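Local coordinates for protein alpha-L-rhamnosidase (PDB 6GSZ) that probably hydrolyses terminal non-reducing alpha-L-rhamnose residues from alpha-L-rhamnosides, as a multidomain, calcium-binding fungal glycosidase, at residues D110-A118 and D225-L233; V140-I151 and Y184-Q195. All coordinates share one frame; numbering follows the deposited sequence.

Interaction 1: residues D110-A118 and D225-L233; sequences DWHDAVVIA and DTLGLLSLL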
loop_
_atom_site.group_PDB
_atom_site.type_symbol
_atom_site.label_atom_id
_atom_site.label_comp_id
_atom_site.label_asym_id
_atom_site.label_seq_id
_atom_site.Cartn_x
_atom_site.Cartn_y
_atom_site.Cartn_z
ATOM N N ASP A 110 8.907 29.691 -2.198
ATOM C CA ASP A 110 8.155 29.574 -0.953
ATOM C C ASP A 110 9.010 28.970 0.176
ATOM O O ASP A 110 8.624 29.036 1.330
ATOM C CB ASP A 110 6.884 28.723 -1.156
ATOM C CG ASP A 110 5.776 29.432 -1.915
ATOM O OD1 ASP A 110 5.671 30.687 -1.815
ATOM O OD2 ASP A 110 5.040 28.717 -2.593
ATOM N N TRP A 111 10.148 28.351 -0.177
ATOM C CA TRP A 111 11.113 27.834 0.829
ATOM C C TRP A 111 12.014 28.923 1.414
ATOM O O TRP A 111 12.804 28.613 2.304
ATOM C CB TRP A 111 11.950 26.686 0.231
ATOM C CG TRP A 111 11.188 25.418 0.028
ATOM C CD1 TRP A 111 10.416 25.037 -1.030
ATOM C CD2 TRP A 111 11.045 24.388 1.024
ATOM N NE1 TRP A 111 9.870 23.810 -0.787
ATOM C CE2 TRP A 111 10.179 23.402 0.479
ATOM C CE3 TRP A 111 11.572 24.219 2.310
ATOM C CZ2 TRP A 111 9.883 22.236 1.169
ATOM C CZ3 TRP A 111 11.244 23.070 2.999
ATOM C CH2 TRP A 111 10.375 22.117 2.444
ATOM N N HIS A 112 11.906 30.154 0.897
ATOM C CA HIS A 112 12.654 31.278 1.422
ATOM C C HIS A 112 14.142 30.904 1.364
ATOM O O HIS A 112 14.653 30.409 0.335
ATOM C CB HIS A 112 12.023 31.688 2.771
ATOM C CG HIS A 112 10.722 32.416 2.584
ATOM N ND1 HIS A 112 10.601 33.777 2.781
ATOM C CD2 HIS A 112 9.482 31.988 2.219
ATOM C CE1 HIS A 112 9.357 34.159 2.512
ATOM N NE2 HIS A 112 8.648 33.083 2.149
ATOM N N ASP A 113 14.870 31.079 2.429
ATOM C CA ASP A 113 16.329 30.846 2.262
ATOM C C ASP A 113 16.724 29.438 2.738
ATOM O O ASP A 113 17.877 29.149 2.944
ATOM C CB ASP A 113 17.177 31.945 2.915
ATOM C CG ASP A 113 16.798 32.314 4.339
ATOM O OD1 ASP A 113 15.633 32.063 4.719
ATOM O OD2 ASP A 113 17.673 32.880 5.058
ATOM N N ALA A 114 15.769 28.541 2.892
ATOM C CA ALA A 114 16.084 27.183 3.360
ATOM C C ALA A 114 16.862 26.450 2.275
ATOM O O ALA A 114 16.497 26.487 1.087
ATOM C CB ALA A 114 14.859 26.441 3.754
ATOM N N VAL A 115 17.960 25.822 2.703
ATOM C CA VAL A 115 18.792 25.005 1.818
ATOM C C VAL A 115 19.062 23.647 2.484
ATOM O O VAL A 115 18.895 23.450 3.700
ATOM C CB VAL A 115 20.118 25.695 1.461
ATOM C CG1 VAL A 115 19.866 27.015 0.749
ATOM C CG2 VAL A 115 21.023 25.870 2.666
ATOM N N VAL A 116 19.432 22.680 1.652
ATOM C CA VAL A 116 19.822 21.386 2.183
ATOM C C VAL A 116 21.169 21.546 2.892
ATOM O O VAL A 116 22.103 22.064 2.267
ATOM C CB VAL A 116 19.896 20.296 1.100
ATOM C CG1 VAL A 116 20.387 18.975 1.668
ATOM C CG2 VAL A 116 18.566 20.115 0.392
ATOM N N ILE A 117 21.242 21.064 4.142
ATOM C CA ILE A 117 22.497 21.114 4.853
ATOM C C ILE A 117 22.974 19.710 5.189
ATOM O O ILE A 117 22.210 18.768 5.334
ATOM C CB ILE A 117 22.397 21.981 6.101
ATOM C CG1 ILE A 117 21.391 21.423 7.104
ATOM C CG2 ILE A 117 22.130 23.423 5.701
ATOM C CD1 ILE A 117 21.380 22.168 8.422
ATOM N N ALA A 118 24.299 19.648 5.394
ATOM C CA ALA A 118 25.006 18.488 5.787
ATOM C C ALA A 118 26.021 18.858 6.863
ATOM O O ALA A 118 26.460 20.001 6.960
ATOM C CB ALA A 118 25.707 17.864 4.602
ATOM N N ASP A 225 25.435 10.432 -1.475
ATOM C CA ASP A 225 26.336 9.739 -0.552
ATOM C C ASP A 225 26.445 10.465 0.774
ATOM O O ASP A 225 27.322 10.081 1.581
ATOM C CB ASP A 225 27.726 9.550 -1.155
ATOM C CG ASP A 225 28.525 10.808 -1.399
ATOM O OD1 ASP A 225 28.031 11.911 -1.137
ATOM O OD2 ASP A 225 29.698 10.635 -1.772
ATOM N N THR A 226 25.639 11.500 1.011
ATOM C CA THR A 226 25.787 12.392 2.172
ATOM C C THR A 226 24.411 12.644 2.824
ATOM O O THR A 226 23.442 12.978 2.136
ATOM C CB THR A 226 26.476 13.700 1.775
ATOM O OG1 THR A 226 27.749 13.393 1.206
ATOM C CG2 THR A 226 26.685 14.604 2.981
ATOM N N LEU A 227 24.279 12.423 4.146
ATOM C CA LEU A 227 23.029 12.719 4.830
ATOM C C LEU A 227 22.753 14.226 4.792
ATOM O O LEU A 227 23.633 15.029 5.018
ATOM C CB LEU A 227 23.092 12.265 6.286
ATOM C CG LEU A 227 23.368 10.790 6.503
ATOM C CD1 LEU A 227 23.379 10.424 7.974
ATOM C CD2 LEU A 227 22.397 9.935 5.770
ATOM N N GLY A 228 21.514 14.599 4.462
ATOM C CA GLY A 228 21.130 15.981 4.320
ATOM C C GLY A 228 19.770 16.296 4.915
ATOM O O GLY A 228 18.907 15.416 4.969
ATOM N N LEU A 229 19.584 17.552 5.314
ATOM C CA LEU A 229 18.336 18.022 5.943
ATOM C C LEU A 229 17.884 19.295 5.212
ATOM O O LEU A 229 18.668 20.208 4.982
ATOM C CB LEU A 229 18.629 18.392 7.405
ATOM C CG LEU A 229 17.494 19.080 8.157
ATOM C CD1 LEU A 229 16.285 18.174 8.283
ATOM C CD2 LEU A 229 17.957 19.588 9.493
ATOM N N LEU A 230 16.589 19.366 4.878
ATOM C CA LEU A 230 15.968 20.619 4.441
ATOM C C LEU A 230 14.823 20.919 5.406
ATOM O O LEU A 230 13.915 20.069 5.563
ATOM C CB LEU A 230 15.429 20.448 3.018
ATOM C CG LEU A 230 14.703 21.684 2.443
ATOM C CD1 LEU A 230 15.677 22.870 2.292
ATOM C CD2 LEU A 230 14.039 21.350 1.112
ATOM N N SER A 231 14.772 22.139 5.946
ATOM C CA SER A 231 13.801 22.485 6.992
ATOM C C SER A 231 13.451 23.974 6.871
ATOM O O SER A 231 14.353 24.782 6.729
ATOM C CB SER A 231 14.373 22.134 8.355
ATOM O OG SER A 231 13.467 22.377 9.429
ATOM N N LEU A 232 12.182 24.319 7.010
ATOM C CA LEU A 232 11.778 25.695 7.180
ATOM C C LEU A 232 10.704 25.738 8.265
ATOM O O LEU A 232 9.641 25.103 8.105
ATOM C CB LEU A 232 11.239 26.273 5.867
ATOM C CG LEU A 232 10.821 27.748 5.942
ATOM C CD1 LEU A 232 12.048 28.622 6.219
ATOM C CD2 LEU A 232 10.043 28.159 4.677
ATOM N N LEU A 233 10.948 26.509 9.320
ATOM C CA LEU A 233 9.971 26.818 10.351
ATOM C C LEU A 233 9.410 28.208 10.056
ATOM O O LEU A 233 10.161 29.147 9.847
ATOM C CB LEU A 233 10.630 26.796 11.728
ATOM C CG LEU A 233 9.672 27.039 12.890
ATOM C CD1 LEU A 233 8.837 25.814 13.150
ATOM C CD2 LEU A 233 10.435 27.425 14.141
#
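T226 meets A118 through methyl groups, CG2 lying 3.8 Å from A118 CB, before the strand proper begins. G228 brings its CA within 3.2 Å of I117 O, a CA-H...O contact. L229 forms the one beta bridge, an antiparallel hydrogen-bonded pair with I117: I117 N gives to L229 O at 2.8 Å, nearly straight at 163°, and L229 N returns a bond to I117 O at 2.9 Å. The two side chains run side by side in the same direction. L230, its CG anti to the backbone N (chi1 178°), divides its branches: CD2 sits over one face of the W111 six-membered ring, 3.9 Å from the centroid, a CH-pi contact, while CD1 packs against V115 C. At S231 the backbone O has A114 CB resting against it. L232 lays CB obliquely by W111 CE3 and pushes CD2 to 3.7 Å from W111 O, at the type II' turn W111-A114, which leads the chain into its run along this strand. Strand 228-237 lies between strands 242-246 and 144-154 in its sheet, strand 116-119 pairs onward with 291-294, and F134 of strand 132-140 packs against both I117 and L229.

Interaction 2: residues V140-I151 and Y184-Q195; sequences VDDSYVSARLYI and YNTYDVTDLLKQ. With CA (calcium ion), chain L; CA (calcium ion), chain Y.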
loop_
_atom_site.group_PDB
_atom_site.type_symbol
_atom_site.label_atom_id
_atom_site.label_comp_id
_atom_site.label_asym_id
_atom_site.label_seq_id
_atom_site.Cartn_x
_atom_site.Cartn_y
_atom_site.Cartn_z
ATOM N N VAL A 140 11.510 33.542 19.405
ATOM C CA VAL A 140 10.200 34.039 19.038
ATOM C C VAL A 140 9.850 35.102 20.074
ATOM O O VAL A 140 9.380 34.794 21.152
ATOM C CB VAL A 140 9.174 32.899 18.971
ATOM C CG1 VAL A 140 7.812 33.430 18.565
ATOM C CG2 VAL A 140 9.609 31.817 18.009
ATOM N N ASP A 141 10.171 36.353 19.761
ATOM C CA ASP A 141 10.072 37.422 20.790
ATOM C C ASP A 141 8.848 38.334 20.617
ATOM O O ASP A 141 8.772 39.429 21.166
ATOM C CB ASP A 141 11.345 38.252 20.810
ATOM C CG ASP A 141 12.595 37.433 21.083
ATOM O OD1 ASP A 141 12.607 36.617 22.083
ATOM O OD2 ASP A 141 13.542 37.625 20.310
ATOM N N ASP A 142 7.891 37.878 19.833
ATOM C CA ASP A 142 6.606 38.545 19.567
ATOM C C ASP A 142 5.504 37.529 19.868
ATOM O O ASP A 142 5.738 36.314 19.797
ATOM C CB ASP A 142 6.569 39.022 18.110
ATOM C CG ASP A 142 7.704 39.967 17.705
ATOM O OD1 ASP A 142 7.696 41.114 18.165
ATOM O OD2 ASP A 142 8.586 39.544 16.914
ATOM N N SER A 143 4.301 38.008 20.171
ATOM C CA SER A 143 3.159 37.105 20.295
ATOM C C SER A 143 2.876 36.464 18.929
ATOM O O SER A 143 3.022 37.105 17.871
ATOM C CB SER A 143 1.959 37.812 20.832
ATOM O OG SER A 143 1.599 38.833 19.946
ATOM N N TYR A 144 2.497 35.184 18.956
ATOM C CA TYR A 144 2.267 34.431 17.720
ATOM C C TYR A 144 0.954 33.654 17.819
ATOM O O TYR A 144 0.464 33.373 18.908
ATOM C CB TYR A 144 3.436 33.477 17.417
ATOM C CG TYR A 144 3.703 32.444 18.488
ATOM C CD1 TYR A 144 4.475 32.781 19.578
ATOM C CD2 TYR A 144 3.236 31.135 18.407
ATOM C CE1 TYR A 144 4.723 31.883 20.591
ATOM C CE2 TYR A 144 3.481 30.211 19.422
ATOM C CZ TYR A 144 4.222 30.606 20.524
ATOM O OH TYR A 144 4.535 29.782 21.565
ATOM N N VAL A 145 0.428 33.278 16.652
ATOM C CA VAL A 145 -0.870 32.616 16.563
ATOM C C VAL A 145 -0.782 31.216 15.945
ATOM O O VAL A 145 -1.659 30.384 16.227
ATOM C CB VAL A 145 -1.892 33.482 15.811
ATOM C CG1 VAL A 145 -2.169 34.781 16.576
ATOM C CG2 VAL A 145 -1.500 33.745 14.361
ATOM N N SER A 146 0.221 30.958 15.104
ATOM C CA SER A 146 0.344 29.641 14.455
ATOM C C SER A 146 1.779 29.438 13.996
ATOM O O SER A 146 2.509 30.411 13.819
ATOM C CB SER A 146 -0.655 29.459 13.310
ATOM O OG SER A 146 -0.380 30.362 12.266
ATOM N N ALA A 147 2.154 28.165 13.804
ATOM C CA ALA A 147 3.468 27.884 13.287
ATOM C C ALA A 147 3.435 26.579 12.500
ATOM O O ALA A 147 2.672 25.657 12.830
ATOM C CB ALA A 147 4.499 27.857 14.402
ATOM N N ARG A 148 4.313 26.525 11.492
ATOM C CA ARG A 148 4.453 25.356 10.638
ATOM C C ARG A 148 5.918 24.948 10.505
ATOM O O ARG A 148 6.793 25.790 10.475
ATOM C CB ARG A 148 3.930 25.635 9.224
ATOM C CG ARG A 148 2.456 26.016 9.155
ATOM C CD ARG A 148 1.534 24.860 9.505
ATOM N NE ARG A 148 0.144 25.232 9.424
ATOM C CZ ARG A 148 -0.628 25.614 10.459
ATOM N NH1 ARG A 148 -0.175 25.616 11.706
ATOM N NH2 ARG A 148 -1.895 25.935 10.216
ATOM N N LEU A 149 6.147 23.630 10.433
ATOM C CA LEU A 149 7.454 23.086 10.056
ATOM C C LEU A 149 7.280 22.347 8.738
ATOM O O LEU A 149 6.400 21.460 8.648
ATOM C CB LEU A 149 8.001 22.127 11.109
ATOM C CG LEU A 149 9.382 21.570 10.780
ATOM C CD1 LEU A 149 10.453 22.666 10.799
ATOM C CD2 LEU A 149 9.750 20.469 11.746
ATOM N N TYR A 150 8.089 22.713 7.750
ATOM C CA TYR A 150 8.156 22.073 6.459
ATOM C C TYR A 150 9.507 21.379 6.371
ATOM O O TYR A 150 10.543 22.026 6.665
ATOM C CB TYR A 150 8.039 23.119 5.369
ATOM C CG TYR A 150 6.795 23.946 5.471
ATOM C CD1 TYR A 150 5.591 23.453 5.010
ATOM C CD2 TYR A 150 6.790 25.227 5.994
ATOM C CE1 TYR A 150 4.437 24.218 5.057
ATOM C CE2 TYR A 150 5.637 25.999 6.026
ATOM C CZ TYR A 150 4.440 25.489 5.557
ATOM O OH TYR A 150 3.330 26.312 5.608
ATOM N N ILE A 151 9.552 20.069 6.111
ATOM C CA ILE A 151 10.796 19.351 6.336
ATOM C C ILE A 151 10.883 18.114 5.465
ATOM O O ILE A 151 9.883 17.409 5.245
ATOM C CB ILE A 151 10.911 19.010 7.833
ATOM C CG1 ILE A 151 12.208 18.263 8.150
ATOM C CG2 ILE A 151 9.685 18.287 8.355
ATOM C CD1 ILE A 151 12.587 18.263 9.624
ATOM N N TYR A 184 8.062 16.163 0.849
ATOM C CA TYR A 184 8.355 16.863 2.087
ATOM C C TYR A 184 7.078 16.906 2.917
ATOM O O TYR A 184 5.950 16.800 2.371
ATOM C CB TYR A 184 8.888 18.297 1.895
ATOM C CG TYR A 184 7.812 19.235 1.423
ATOM C CD1 TYR A 184 7.483 19.345 0.087
ATOM C CD2 TYR A 184 7.160 20.036 2.329
ATOM C CE1 TYR A 184 6.418 20.150 -0.306
ATOM C CE2 TYR A 184 6.109 20.850 1.945
ATOM C CZ TYR A 184 5.752 20.921 0.620
ATOM O OH TYR A 184 4.712 21.748 0.283
ATOM N N ASN A 185 7.206 17.014 4.222
ATOM C CA ASN A 185 6.114 16.960 5.168
ATOM C C ASN A 185 5.840 18.307 5.814
ATOM O O ASN A 185 6.751 19.117 5.968
ATOM C CB ASN A 185 6.287 15.857 6.197
ATOM C CG ASN A 185 6.576 14.531 5.531
ATOM O OD1 ASN A 185 7.619 13.892 5.778
ATOM N ND2 ASN A 185 5.692 14.122 4.632
ATOM N N THR A 186 4.596 18.518 6.225
ATOM C CA THR A 186 4.149 19.723 6.872
ATOM C C THR A 186 3.535 19.371 8.228
ATOM O O THR A 186 2.673 18.465 8.324
ATOM C CB THR A 186 3.109 20.450 6.013
ATOM O OG1 THR A 186 3.670 20.747 4.738
ATOM C CG2 THR A 186 2.672 21.742 6.683
ATOM N N TYR A 187 3.938 20.103 9.280
ATOM C CA TYR A 187 3.430 19.871 10.620
ATOM C C TYR A 187 2.970 21.196 11.229
ATOM O O TYR A 187 3.628 22.242 11.072
ATOM C CB TYR A 187 4.530 19.292 11.504
ATOM C CG TYR A 187 5.081 17.985 10.994
ATOM C CD1 TYR A 187 4.430 16.777 11.239
ATOM C CD2 TYR A 187 6.265 17.936 10.267
ATOM C CE1 TYR A 187 4.919 15.567 10.758
ATOM C CE2 TYR A 187 6.792 16.726 9.835
ATOM C CZ TYR A 187 6.151 15.524 10.097
ATOM O OH TYR A 187 6.685 14.333 9.702
ATOM N N ASP A 188 1.900 21.111 12.017
ATOM C CA ASP A 188 1.453 22.232 12.831
ATOM C C ASP A 188 2.188 22.172 14.175
ATOM O O ASP A 188 1.934 21.297 14.999
ATOM C CB ASP A 188 -0.050 22.198 13.010
ATOM C CG ASP A 188 -0.594 23.274 13.931
ATOM O OD1 ASP A 188 0.219 24.039 14.493
ATOM O OD2 ASP A 188 -1.850 23.335 14.076
ATOM N N VAL A 189 3.176 23.046 14.331
ATOM C CA VAL A 189 4.037 23.037 15.518
ATOM C C VAL A 189 3.703 24.204 16.462
ATOM O O VAL A 189 4.483 24.517 17.370
ATOM C CB VAL A 189 5.525 23.008 15.142
ATOM C CG1 VAL A 189 5.842 21.780 14.331
ATOM C CG2 VAL A 189 5.976 24.261 14.435
ATOM N N THR A 190 2.533 24.811 16.315
ATOM C CA THR A 190 2.092 25.939 17.133
ATOM C C THR A 190 2.314 25.662 18.627
ATOM O O THR A 190 2.829 26.542 19.338
ATOM C CB THR A 190 0.605 26.222 16.901
ATOM O OG1 THR A 190 0.446 26.479 15.503
ATOM C CG2 THR A 190 0.101 27.423 17.675
ATOM N N ASP A 191 1.912 24.472 19.096
ATOM C CA ASP A 191 1.855 24.188 20.521
ATOM C C ASP A 191 3.214 23.694 21.051
ATOM O O ASP A 191 3.355 23.525 22.273
ATOM C CB ASP A 191 0.733 23.197 20.805
ATOM C CG ASP A 191 -0.670 23.778 20.650
ATOM O OD1 ASP A 191 -0.828 25.052 20.587
ATOM O OD2 ASP A 191 -1.605 22.956 20.616
ATOM N N LEU A 192 4.192 23.446 20.167
ATOM C CA LEU A 192 5.519 22.983 20.612
ATOM C C LEU A 192 6.431 24.168 20.916
ATOM O O LEU A 192 7.423 24.005 21.638
ATOM C CB LEU A 192 6.158 22.105 19.527
ATOM C CG LEU A 192 5.344 20.911 19.054
ATOM C CD1 LEU A 192 6.162 20.030 18.138
ATOM C CD2 LEU A 192 4.809 20.080 20.187
ATOM N N LEU A 193 6.143 25.340 20.335
ATOM C CA LEU A 193 6.947 26.522 20.595
ATOM C C LEU A 193 6.655 27.076 21.988
ATOM O O LEU A 193 5.619 26.798 22.629
ATOM C CB LEU A 193 6.661 27.600 19.563
ATOM C CG LEU A 193 6.981 27.271 18.115
ATOM C CD1 LEU A 193 6.548 28.442 17.217
ATOM C CD2 LEU A 193 8.459 27.053 17.965
ATOM N N LYS A 194 7.591 27.904 22.441
ATOM C CA LYS A 194 7.346 28.738 23.597
ATOM C C LYS A 194 7.811 30.156 23.276
ATOM O O LYS A 194 8.508 30.447 22.284
ATOM C CB LYS A 194 7.980 28.110 24.841
ATOM C CG LYS A 194 9.415 27.660 24.665
ATOM C CD LYS A 194 9.993 26.876 25.841
ATOM C CE LYS A 194 11.445 26.518 25.588
ATOM N NZ LYS A 194 12.073 25.861 26.761
ATOM N N GLN A 195 7.327 31.076 24.094
ATOM C CA GLN A 195 7.701 32.451 23.973
ATOM C C GLN A 195 9.185 32.586 24.310
ATOM O O GLN A 195 9.655 32.019 25.279
ATOM C CB GLN A 195 6.866 33.257 24.976
ATOM C CG GLN A 195 6.778 34.716 24.618
ATOM C CD GLN A 195 6.033 34.891 23.321
ATOM O OE1 GLN A 195 4.853 34.599 23.229
ATOM N NE2 GLN A 195 6.722 35.379 22.307
HETATM CA CA CA L . -3.732 22.057 14.529
HETATM CA CA CA Y . 9.221 41.033 22.792
HETATM O O HOH W 1 3.119 27.397 21.895
HETATM O O HOH W 2 2.260 34.364 21.843
HETATM O O HOH W 3 -2.290 26.145 13.564
HETATM O O HOH W 4 -2.468 23.180 16.656
HETATM O O HOH W 5 -5.054 24.195 15.363
HETATM O O HOH W 6 -4.505 23.438 12.749
HETATM O O HOH W 7 -1.986 20.342 15.840
HETATM O O HOH W 8 8.639 39.490 24.289
#
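Main-chain bonds join L149 to Y187 and I151 to N185, two antiparallel hydrogen-bonded pairs; N185 N to I151 O, 2.9 Å, is almost perfectly straight (179°). Beyond them the ladder frays: V189 N still reaches A147 O, but from above its carbonyl plane, and A147 N turns to a side chain, T190 OG1, at 2.9 Å. R148 NH1 reaches the opposite face of A147 O, which thus takes two donors. Charge gathers at D188. OD1 accepts from T190 N, making an Asx turn, and from T190 OG1, and forms a salt bridge with R148 NH1 at 3.2 Å; OD2 binds a calcium ion at 2.3 Å, with four waters. R148 NE has a second acidic partner, E102. Strand 144-154 is the middle strand of its mixed sheet in the N-terminal rhamnosidase domain, with 182-188 beside it, and a classic beta bulge at V145-S146 opposite T236 marks the corner before strand 146-151. Farther out, D141 O binds a second calcium ion, and Q195 NE2 spans two carbonyls, D142 O at 2.9 Å and, weakly, V140 O. One water joins Y144 OH to T190 O and L193 O. Among the apolar contacts, A147 CB meets L193 CD1 at 3.5 Å, I151 CG2 touches the Y187 ring at its edge, in plane, and T186 CG2 lies alongside Y150 CE1.

How the interactions relate
Strands 228-237 and 144-154 are neighbours in one sheet, so interactions 1 and 2 share a framework, and interaction 2 is nested within the chain loop that interaction 1 closes. Their centres lie about 17 Å apart, yet they touch: L232 N probably bonds to Y150 O at 2.8 Å. Interaction 1 is largely buried and depends on leucine, tryptophan and alanine packing, with a single bridge as its polar link. Interaction 2 has a ladder whose last pair, R148-D188, already carries a salt bridge and a calcium ion; beyond it waters and the D141 calcium ion mark the exposed end.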